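Local coordinates for cellulose-binding protein (Saccharophagus degradans, PDB 2YHG) that probably hydrolyses N- or O-glycosyl bonds and binds polysaccharide, seen here as its C-terminal part with a nucleoside hydrolase-like domain, at residues D184-D189 and R206-Y211; L202-A207 and Y294-E299. All blocks are in the same frame, centred on the assembly; numbering follows the deposited sequence.

Interaction 1: residues D184-D189 and R206-Y211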
ATOM      1  N   ASP A 184       3.693   0.654  -9.384  1.00  5.90           N
ATOM      2  CA  ASP A 184       3.026   0.904 -10.666  1.00  5.36           C
ATOM      3  C   ASP A 184       1.924  -0.134 -10.830  1.00  5.38           C
ATOM      4  O   ASP A 184       2.197  -1.328 -10.839  1.00  5.94           O
ATOM      5  CB  ASP A 184       4.092   0.776 -11.755  1.00  5.68           C
ATOM      6  CG  ASP A 184       3.588   0.614 -13.169  1.00  5.93           C
ATOM      7  OD1 ASP A 184       2.380   0.793 -13.409  1.00  6.94           O
ATOM      8  OD2 ASP A 184       4.461   0.317 -14.049  1.00  6.49           O
ATOM      9  N   ILE A 185       0.677   0.309 -10.969  1.00  5.46           N
ATOM     10  CA  ILE A 185      -0.421  -0.600 -11.279  1.00  5.75           C
ATOM     11  C   ILE A 185      -0.457  -0.856 -12.789  1.00  5.75           C
ATOM     12  O   ILE A 185      -0.778   0.039 -13.571  1.00  6.16           O
ATOM     13  CB  ILE A 185      -1.772  -0.040 -10.809  1.00  6.08           C
ATOM     14  CG1 ILE A 185      -1.796   0.097  -9.274  1.00  6.64           C
ATOM     15  CG2 ILE A 185      -2.907  -0.941 -11.338  1.00  6.76           C
ATOM     16  CD1 ILE A 185      -2.069  -1.210  -8.538  1.00  7.32           C
ATOM     17  N   LEU A 186      -0.099  -2.080 -13.159  1.00  5.56           N
ATOM     18  CA  LEU A 186      -0.311  -2.667 -14.480  1.00  6.20           C
ATOM     19  C   LEU A 186       0.544  -2.137 -15.612  1.00  6.30           C
ATOM     20  O   LEU A 186       0.624  -2.806 -16.653  1.00  8.77           O
ATOM     21  CB  LEU A 186      -1.784  -2.642 -14.891  1.00  6.12           C
ATOM     22  CG  LEU A 186      -2.641  -3.669 -14.162  1.00  7.61           C
ATOM     23  CD1 LEU A 186      -4.117  -3.247 -14.123  1.00  8.77           C
ATOM     24  CD2 LEU A 186      -2.518  -5.022 -14.853  1.00  9.20           C
ATOM     25  N   GLY A 187       1.142  -0.963 -15.526  1.00  5.82           N
ATOM     26  CA  GLY A 187       1.901  -0.369 -16.620  1.00  5.42           C
ATOM     27  C   GLY A 187       0.996   0.350 -17.571  1.00  5.73           C
ATOM     28  O   GLY A 187       0.307  -0.229 -18.424  1.00  6.53           O
ATOM     29  N   GLN A 188       0.910   1.671 -17.385  1.00  5.49           N
ATOM     30  CA  GLN A 188      -0.022   2.489 -18.118  1.00  5.60           C
ATOM     31  C   GLN A 188       0.648   3.685 -18.784  1.00  5.93           C
ATOM     32  O   GLN A 188      -0.034   4.519 -19.362  1.00  6.71           O
ATOM     33  CB  GLN A 188      -1.184   2.932 -17.241  1.00  6.04           C
ATOM     34  CG  GLN A 188      -1.978   1.747 -16.705  1.00  6.60           C
ATOM     35  CD  GLN A 188      -3.019   2.207 -15.729  1.00  6.13           C
ATOM     36  OE1 GLN A 188      -3.935   2.928 -16.112  1.00  7.55           O
ATOM     37  NE2 GLN A 188      -2.897   1.827 -14.469  1.00  7.31           N
ATOM     38  N   ASP A 189       1.968   3.739 -18.767  1.00  5.31           N
ATOM     39  CA  ASP A 189       2.691   4.561 -19.702  1.00  5.64           C
ATOM     40  C   ASP A 189       4.091   4.031 -19.846  1.00  4.94           C
ATOM     41  O   ASP A 189       4.562   3.174 -19.098  1.00  6.38           O
ATOM     42  CB  ASP A 189       2.631   6.072 -19.403  1.00  5.59           C
ATOM     43  CG  ASP A 189       3.439   6.553 -18.207  1.00  5.93           C
ATOM     44  OD1 ASP A 189       4.195   5.765 -17.602  1.00  6.61           O
ATOM     45  OD2 ASP A 189       3.292   7.766 -17.890  1.00  6.47           O
ATOM     46  N   ARG A 206       5.747  -3.483 -10.744  1.00  5.59           N
ATOM     47  CA  ARG A 206       4.641  -3.394 -11.700  1.00  5.74           C
ATOM     48  C   ARG A 206       3.677  -4.517 -11.355  1.00  5.87           C
ATOM     49  O   ARG A 206       3.908  -5.674 -11.714  1.00  6.66           O
ATOM     50  CB  ARG A 206       5.091  -3.431 -13.163  1.00  5.81           C
ATOM     51  CG  ARG A 206       3.966  -3.352 -14.158  1.00  6.04           C
ATOM     52  CD  ARG A 206       4.404  -3.158 -15.605  1.00  6.26           C
ATOM     53  NE  ARG A 206       4.822  -1.787 -15.840  1.00  6.00           N
ATOM     54  CZ  ARG A 206       5.264  -1.323 -17.005  1.00  5.51           C
ATOM     55  NH1 ARG A 206       5.555  -2.148 -17.999  1.00  6.38           N
ATOM     56  NH2 ARG A 206       5.424  -0.014 -17.184  1.00  6.43           N
ATOM     57  N   ALA A 207       2.646  -4.184 -10.599  1.00  5.56           N
ATOM     58  CA  ALA A 207       1.687  -5.164 -10.116  1.00  6.41           C
ATOM     59  C   ALA A 207       0.648  -5.443 -11.177  1.00  6.17           C
ATOM     60  O   ALA A 207       0.081  -4.505 -11.758  1.00  7.79           O
ATOM     61  CB  ALA A 207       1.009  -4.657  -8.859  1.00  7.05           C
ATOM     62  N   ARG A 208       0.362  -6.704 -11.416  1.00  6.72           N
ATOM     63  CA  ARG A 208      -0.604  -7.069 -12.434  1.00  6.86           C
ATOM     64  C   ARG A 208      -1.751  -7.912 -11.939  1.00  7.07           C
ATOM     65  O   ARG A 208      -2.802  -7.982 -12.596  1.00  8.38           O
ATOM     66  CB  ARG A 208       0.085  -7.777 -13.572  1.00  8.00           C
ATOM     67  CG  ARG A 208       1.187  -6.961 -14.223  1.00  8.05           C
ATOM     68  CD  ARG A 208       1.848  -7.766 -15.360  1.00 11.27           C
ATOM     69  NE  ARG A 208       2.601  -8.878 -14.808  0.70  8.54           N
ATOM     70  CZ  ARG A 208       2.910  -9.970 -15.510  1.00 12.18           C
ATOM     71  NH1 ARG A 208       2.591 -10.066 -16.804  1.00 13.97           N
ATOM     72  NH2 ARG A 208       3.476 -10.993 -14.888  1.00 15.21           N
ATOM     73  N   SER A 209      -1.599  -8.566 -10.798  1.00  6.72           N
ATOM     74  CA  SER A 209      -2.625  -9.491 -10.328  0.50  6.49           C
ATOM     75  C   SER A 209      -3.527  -8.800  -9.313  1.00  6.91           C
ATOM     76  O   SER A 209      -3.560  -9.157  -8.113  1.00  7.71           O
ATOM     77  CB  SER A 209      -2.002 -10.761  -9.741  0.50  6.94           C
ATOM     78  OG  SER A 209      -1.352 -11.548 -10.725  0.50  7.02           O
ATOM     79  N   VAL A 210      -4.248  -7.802  -9.797  1.00  6.83           N
ATOM     80  CA  VAL A 210      -4.929  -6.824  -8.962  1.00  6.96           C
ATOM     81  C   VAL A 210      -6.452  -6.961  -9.016  1.00  6.97           C
ATOM     82  O   VAL A 210      -7.165  -6.067  -8.555  1.00  7.92           O
ATOM     83  CB  VAL A 210      -4.502  -5.374  -9.311  1.00  7.94           C
ATOM     84  CG1 VAL A 210      -3.020  -5.202  -9.001  1.00  9.04           C
ATOM     85  CG2 VAL A 210      -4.848  -5.025 -10.764  1.00  8.40           C
ATOM     86  N   TYR A 211      -6.948  -8.083  -9.526  1.00  7.65           N
ATOM     87  CA  TYR A 211      -8.347  -8.234  -9.898  1.00  7.75           C
ATOM     88  C   TYR A 211      -9.102  -9.322  -9.142  1.00  8.18           C
ATOM     89  O   TYR A 211     -10.271  -9.555  -9.457  1.00  9.61           O
ATOM     90  CB  TYR A 211      -8.449  -8.529 -11.380  1.00  8.62           C
ATOM     91  CG  TYR A 211      -8.052  -7.380 -12.279  1.00  9.03           C
ATOM     92  CD1 TYR A 211      -8.798  -6.222 -12.317  1.00 10.82           C
ATOM     93  CD2 TYR A 211      -6.941  -7.446 -13.081  1.00  9.54           C
ATOM     94  CE1 TYR A 211      -8.439  -5.158 -13.167  1.00 10.72           C
ATOM     95  CE2 TYR A 211      -6.626  -6.433 -13.972  1.00 10.09           C
ATOM     96  CZ  TYR A 211      -7.394  -5.302 -14.022  1.00 10.24           C
ATOM     97  OH  TYR A 211      -7.140  -4.330 -14.972  1.00 11.80           O
TER
HETATM   98  O   HOH W   1       4.458   2.701 -16.308  1.00  8.18           O
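Asp-184 OD2 is gripped by the guanidinium group of Arg-206 and by the hydroxyl of Tyr-204. Arg-206 NE gives the firmer bond of the salt bridge, at 2.8 Å from Asp-184 OD2 and 163° at the hydrogen. NH2 adds only a weak one to the same oxygen. The carboxylate and guanidinium planes stand 88° apart. The oxygen lies in the guanidinium plane, but NE meets it from above the carboxylate plane. The arginine reaches it with CG anti to the backbone N (chi1 180°) and a bend at chi3.

Gly-187 then lies over one face of the guanidinium, its CA 3.3 Å from Arg-206 NE. The other oxygen, Asp-184 OD1, accepts from Gly-187 N at 3.0 Å. This Asx motif fixes the carboxylate and the turn together. A water joins Arg-206 NH2 to Asp-189 O.

The backbones pair in parallel. Ala-207 N bonds to Asp-184 O, and Leu-186 N bonds to Ala-207 O at 2.8 Å. The pair sits at the C-terminal ends of the two parallel strands of a beta-alpha-beta unit: strand 180-185, helix 190-198, strand 203-207.

Past the strand ends the contact turns apolar. Leu-186 CD1 touches Val-210 CG2 at 3.9 Å and comes obliquely to the Tyr-211 hydroxyl end. Leu-186 CD2 rests on Arg-208 CA. On the face with Ala-207, Ile-185 CD1 meets Val-210 CG1 at 4.1 Å. Ile-185 also touches Asp-244, a ligand of the bound calcium.

Arg-206 has further partners in Asp-288, Val-278 O and Thr-193. A buried arginine between two aspartates is probably charged, and the pairing would also favour the ionised form of Asp-184.

Interaction 2: residues L202-A207 and Y294-E299; sequences LIYIRA and YYMYTE
Met-296 fills the tight part of this contact, wedged between the Tyr-204 ring and Arg-206. Its methyl CE sits over the centre of one guanidinium face, 3.6 Å from Arg-206 CZ. Met-296 SD is 3.5 Å from Arg-206 NE. On the other flank Met-296 CE is 3.7 Å from Tyr-204 CE1, and SD makes an oblique Met-aromatic contact with that ring. The methionine chain is extended beyond CG (chi2 170°), which carries it alongside the tyrosine. Thr-193 and Ala-196 of helix 190-198 also touch Met-296.

The strands themselves cross at 61°, with a single bridge between Ile-205 and Tyr-297. Tyr-297 N bonds to Tyr-204 O, and Arg-206 N bonds to Tyr-297 O at 2.9 Å. Strand 203-207 is the outermost strand of the parallel sheet of the nucleoside hydrolase-like domain. Strand 295-298 belongs to a separate two-stranded antiparallel sheet with 273-276, which is laid across that edge. Further along, the Thr-298 hydroxyl donates to Arg-206 O, with OG1 2.7 Å from it. With OG1 anti to the threonine N (chi1 -166°), the hydroxyl is turned to that carbonyl.

Tyr-297 is partly exposed, and its apolar touch is looser: its CB meets Ile-205 CG1 at 4.0 Å. Its ring turns an edge to Tyr-204 O. Glu-299 is buried at the other end of the contact. Glu-299 OE2 lies 3.6 Å from Ala-207 CB, while the carboxylate oxygens accept from the backbone N atoms of Arg-208 and Ser-209.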
ATOM      1  N   LEU A 202      16.437   1.521  -8.448  1.00  8.53           N
ATOM      2  CA  LEU A 202      15.155   1.953  -7.930  1.00  8.30           C
ATOM      3  C   LEU A 202      14.273   0.748  -7.657  1.00  7.68           C
ATOM      4  O   LEU A 202      14.029  -0.042  -8.566  1.00  9.13           O
ATOM      5  CB  LEU A 202      14.492   2.865  -8.955  1.00  7.62           C
ATOM      6  CG  LEU A 202      13.098   3.373  -8.659  1.00  8.37           C
ATOM      7  CD1 LEU A 202      13.036   4.177  -7.369  1.00  9.48           C
ATOM      8  CD2 LEU A 202      12.593   4.162  -9.838  1.00  9.68           C
ATOM      9  N   ILE A 203      13.756   0.592  -6.439  1.00  7.84           N
ATOM     10  CA  ILE A 203      12.784  -0.450  -6.153  1.00  7.32           C
ATOM     11  C   ILE A 203      11.511  -0.120  -6.914  1.00  6.85           C
ATOM     12  O   ILE A 203      10.918   0.926  -6.716  1.00  7.75           O
ATOM     13  CB  ILE A 203      12.509  -0.553  -4.633  1.00  8.71           C
ATOM     14  CG1 ILE A 203      13.779  -1.010  -3.910  1.00  9.19           C
ATOM     15  CG2 ILE A 203      11.348  -1.497  -4.370  1.00  9.86           C
ATOM     16  CD1 ILE A 203      13.685  -0.900  -2.395  1.00 13.09           C
ATOM     17  N   TYR A 204      11.109  -1.020  -7.799  1.00  6.70           N
ATOM     18  CA  TYR A 204      10.038  -0.764  -8.774  1.00  6.75           C
ATOM     19  C   TYR A 204       9.184  -2.024  -8.887  1.00  6.40           C
ATOM     20  O   TYR A 204       9.684  -3.075  -9.275  1.00  6.83           O
ATOM     21  CB  TYR A 204      10.634  -0.389 -10.141  1.00  6.76           C
ATOM     22  CG  TYR A 204       9.635   0.090 -11.136  1.00  6.30           C
ATOM     23  CD1 TYR A 204       8.677  -0.758 -11.667  1.00  6.68           C
ATOM     24  CD2 TYR A 204       9.639   1.399 -11.562  1.00  6.97           C
ATOM     25  CE1 TYR A 204       7.728  -0.290 -12.557  1.00  6.30           C
ATOM     26  CE2 TYR A 204       8.691   1.873 -12.441  1.00  6.69           C
ATOM     27  CZ  TYR A 204       7.736   1.034 -12.943  1.00  6.14           C
ATOM     28  OH  TYR A 204       6.819   1.537 -13.834  1.00  7.11           O
ATOM     29  N   ILE A 205       7.920  -1.888  -8.525  1.00  6.24           N
ATOM     30  CA  ILE A 205       6.913  -2.927  -8.670  1.00  5.68           C
ATOM     31  C   ILE A 205       5.971  -2.568  -9.797  1.00  5.65           C
ATOM     32  O   ILE A 205       5.454  -1.447  -9.831  1.00  6.39           O
ATOM     33  CB  ILE A 205       6.068  -3.035  -7.357  1.00  6.25           C
ATOM     34  CG1 ILE A 205       6.921  -3.514  -6.189  1.00  7.92           C
ATOM     35  CG2 ILE A 205       4.840  -3.913  -7.584  1.00  8.04           C
ATOM     36  CD1 ILE A 205       6.268  -3.321  -4.849  1.00  7.92           C
ATOM     37  N   ARG A 206       5.747  -3.483 -10.744  1.00  5.59           N
ATOM     38  CA  ARG A 206       4.641  -3.394 -11.700  1.00  5.74           C
ATOM     39  C   ARG A 206       3.677  -4.517 -11.355  1.00  5.87           C
ATOM     40  O   ARG A 206       3.908  -5.674 -11.714  1.00  6.66           O
ATOM     41  CB  ARG A 206       5.091  -3.431 -13.163  1.00  5.81           C
ATOM     42  CG  ARG A 206       3.966  -3.352 -14.158  1.00  6.04           C
ATOM     43  CD  ARG A 206       4.404  -3.158 -15.605  1.00  6.26           C
ATOM     44  NE  ARG A 206       4.822  -1.787 -15.840  1.00  6.00           N
ATOM     45  CZ  ARG A 206       5.264  -1.323 -17.005  1.00  5.51           C
ATOM     46  NH1 ARG A 206       5.555  -2.148 -17.999  1.00  6.38           N
ATOM     47  NH2 ARG A 206       5.424  -0.014 -17.184  1.00  6.43           N
ATOM     48  N   ALA A 207       2.646  -4.184 -10.599  1.00  5.56           N
ATOM     49  CA  ALA A 207       1.687  -5.164 -10.116  1.00  6.41           C
ATOM     50  C   ALA A 207       0.648  -5.443 -11.177  1.00  6.17           C
ATOM     51  O   ALA A 207       0.081  -4.505 -11.758  1.00  7.79           O
ATOM     52  CB  ALA A 207       1.009  -4.657  -8.859  1.00  7.05           C
ATOM     53  N   TYR A 294      14.683  -4.931 -19.435  1.00  6.02           N
ATOM     54  CA  TYR A 294      14.440  -4.249 -18.182  1.00  6.33           C
ATOM     55  C   TYR A 294      13.783  -5.203 -17.216  1.00  6.07           C
ATOM     56  O   TYR A 294      13.108  -6.142 -17.628  1.00  6.72           O
ATOM     57  CB  TYR A 294      13.588  -2.974 -18.359  1.00  6.30           C
ATOM     58  CG  TYR A 294      12.201  -3.236 -18.856  1.00  5.96           C
ATOM     59  CD1 TYR A 294      11.925  -3.295 -20.213  1.00  6.21           C
ATOM     60  CD2 TYR A 294      11.164  -3.492 -17.972  1.00  6.08           C
ATOM     61  CE1 TYR A 294      10.667  -3.584 -20.672  1.00  6.47           C
ATOM     62  CE2 TYR A 294       9.884  -3.836 -18.432  1.00  6.44           C
ATOM     63  CZ  TYR A 294       9.668  -3.909 -19.786  1.00  6.17           C
ATOM     64  OH  TYR A 294       8.445  -4.300 -20.300  1.00  6.60           O
ATOM     65  N   TYR A 295      13.941  -4.917 -15.928  1.00  6.01           N
ATOM     66  CA  TYR A 295      13.402  -5.762 -14.878  1.00  5.96           C
ATOM     67  C   TYR A 295      12.476  -4.959 -13.981  1.00  6.36           C
ATOM     68  O   TYR A 295      12.728  -3.771 -13.727  1.00  6.69           O
ATOM     69  CB  TYR A 295      14.535  -6.364 -14.035  1.00  6.88           C
ATOM     70  CG  TYR A 295      15.287  -7.434 -14.775  1.00  7.51           C
ATOM     71  CD1 TYR A 295      16.319  -7.128 -15.633  1.00  7.90           C
ATOM     72  CD2 TYR A 295      14.909  -8.766 -14.654  1.00  8.02           C
ATOM     73  CE1 TYR A 295      16.963  -8.121 -16.372  1.00  9.33           C
ATOM     74  CE2 TYR A 295      15.540  -9.759 -15.366  1.00  9.58           C
ATOM     75  CZ  TYR A 295      16.555  -9.432 -16.239  1.00  9.24           C
ATOM     76  OH  TYR A 295      17.180 -10.441 -16.949  1.00 12.20           O
ATOM     77  N   MET A 296      11.447  -5.614 -13.462  1.00  6.12           N
ATOM     78  CA  MET A 296      10.502  -5.047 -12.526  1.00  6.10           C
ATOM     79  C   MET A 296      10.077  -6.137 -11.583  1.00  6.40           C
ATOM     80  O   MET A 296       9.877  -7.276 -11.999  1.00  7.17           O
ATOM     81  CB  MET A 296       9.232  -4.498 -13.241  1.00  6.21           C
ATOM     82  CG  MET A 296       9.535  -3.342 -14.176  1.00  6.08           C
ATOM     83  SD  MET A 296       8.082  -2.951 -15.170  1.00  6.40           S
ATOM     84  CE  MET A 296       8.659  -1.439 -15.945  1.00  7.17           C
ATOM     85  N   TYR A 297       9.881  -5.814 -10.301  1.00  6.00           N
ATOM     86  CA  TYR A 297       9.223  -6.733  -9.402  1.00  6.70           C
ATOM     87  C   TYR A 297       7.786  -6.903  -9.845  1.00  6.28           C
ATOM     88  O   TYR A 297       7.116  -5.935 -10.197  1.00  7.60           O
ATOM     89  CB  TYR A 297       9.271  -6.230  -7.974  1.00  7.34           C
ATOM     90  CG  TYR A 297      10.626  -6.355  -7.337  1.00  7.38           C
ATOM     91  CD1 TYR A 297      11.137  -7.570  -6.939  1.00  8.49           C
ATOM     92  CD2 TYR A 297      11.429  -5.241  -7.147  1.00  9.44           C
ATOM     93  CE1 TYR A 297      12.391  -7.667  -6.329  1.00  9.97           C
ATOM     94  CE2 TYR A 297      12.691  -5.336  -6.571  1.00 11.17           C
ATOM     95  CZ  TYR A 297      13.163  -6.540  -6.166  1.00 10.72           C
ATOM     96  OH  TYR A 297      14.420  -6.642  -5.601  1.00 15.92           O
ATOM     97  N   THR A 298       7.276  -8.137  -9.795  1.00  6.90           N
ATOM     98  CA  THR A 298       5.908  -8.391 -10.115  1.00  7.12           C
ATOM     99  C   THR A 298       5.524  -9.698  -9.410  1.00  6.78           C
ATOM    100  O   THR A 298       6.375 -10.403  -8.885  1.00  7.38           O
ATOM    101  CB  THR A 298       5.675  -8.421 -11.641  1.00  7.50           C
ATOM    102  OG1 THR A 298       4.269  -8.349 -11.935  1.00  7.59           O
ATOM    103  CG2 THR A 298       6.299  -9.662 -12.277  1.00  9.31           C
ATOM    104  N   GLU A 299       4.251 -10.010  -9.371  1.00  6.94           N
ATOM    105  CA  GLU A 299       3.800 -11.217  -8.696  1.00  6.90           C
ATOM    106  C   GLU A 299       4.266 -12.453  -9.426  1.00  7.97           C
ATOM    107  O   GLU A 299       4.446 -12.467 -10.655  1.00  9.34           O
ATOM    108  CB  GLU A 299       2.254 -11.237  -8.617  1.00  7.64           C
ATOM    109  CG  GLU A 299       1.627 -10.022  -7.959  1.00  7.65           C
ATOM    110  CD  GLU A 299       1.213  -8.929  -8.943  1.00  7.05           C
ATOM    111  OE1 GLU A 299       1.800  -8.801 -10.050  1.00  8.34           O
ATOM    112  OE2 GLU A 299       0.263  -8.178  -8.625  1.00  7.66           O
TER

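In the fold
From the N terminus, strand 180-185 comes first. The chain turns through Gly-187, runs along helix 190-198 and returns as strand 203-207. Interaction 1 closes this short loop, of 16 intervening residues. Interaction 2 starts from that same returning strand and closes a much longer loop, of 86 intervening residues, at 294-299. The two loops follow one another and overlap at Arg-206 and Ala-207, which serve both contacts. Strand 203-207 thus has strand 180-185 as its sheet neighbour and the crossing strand 295-298 as its other partner. Together they tie the edge of the parallel sheet to the small antiparallel sheet 273-276/295-298.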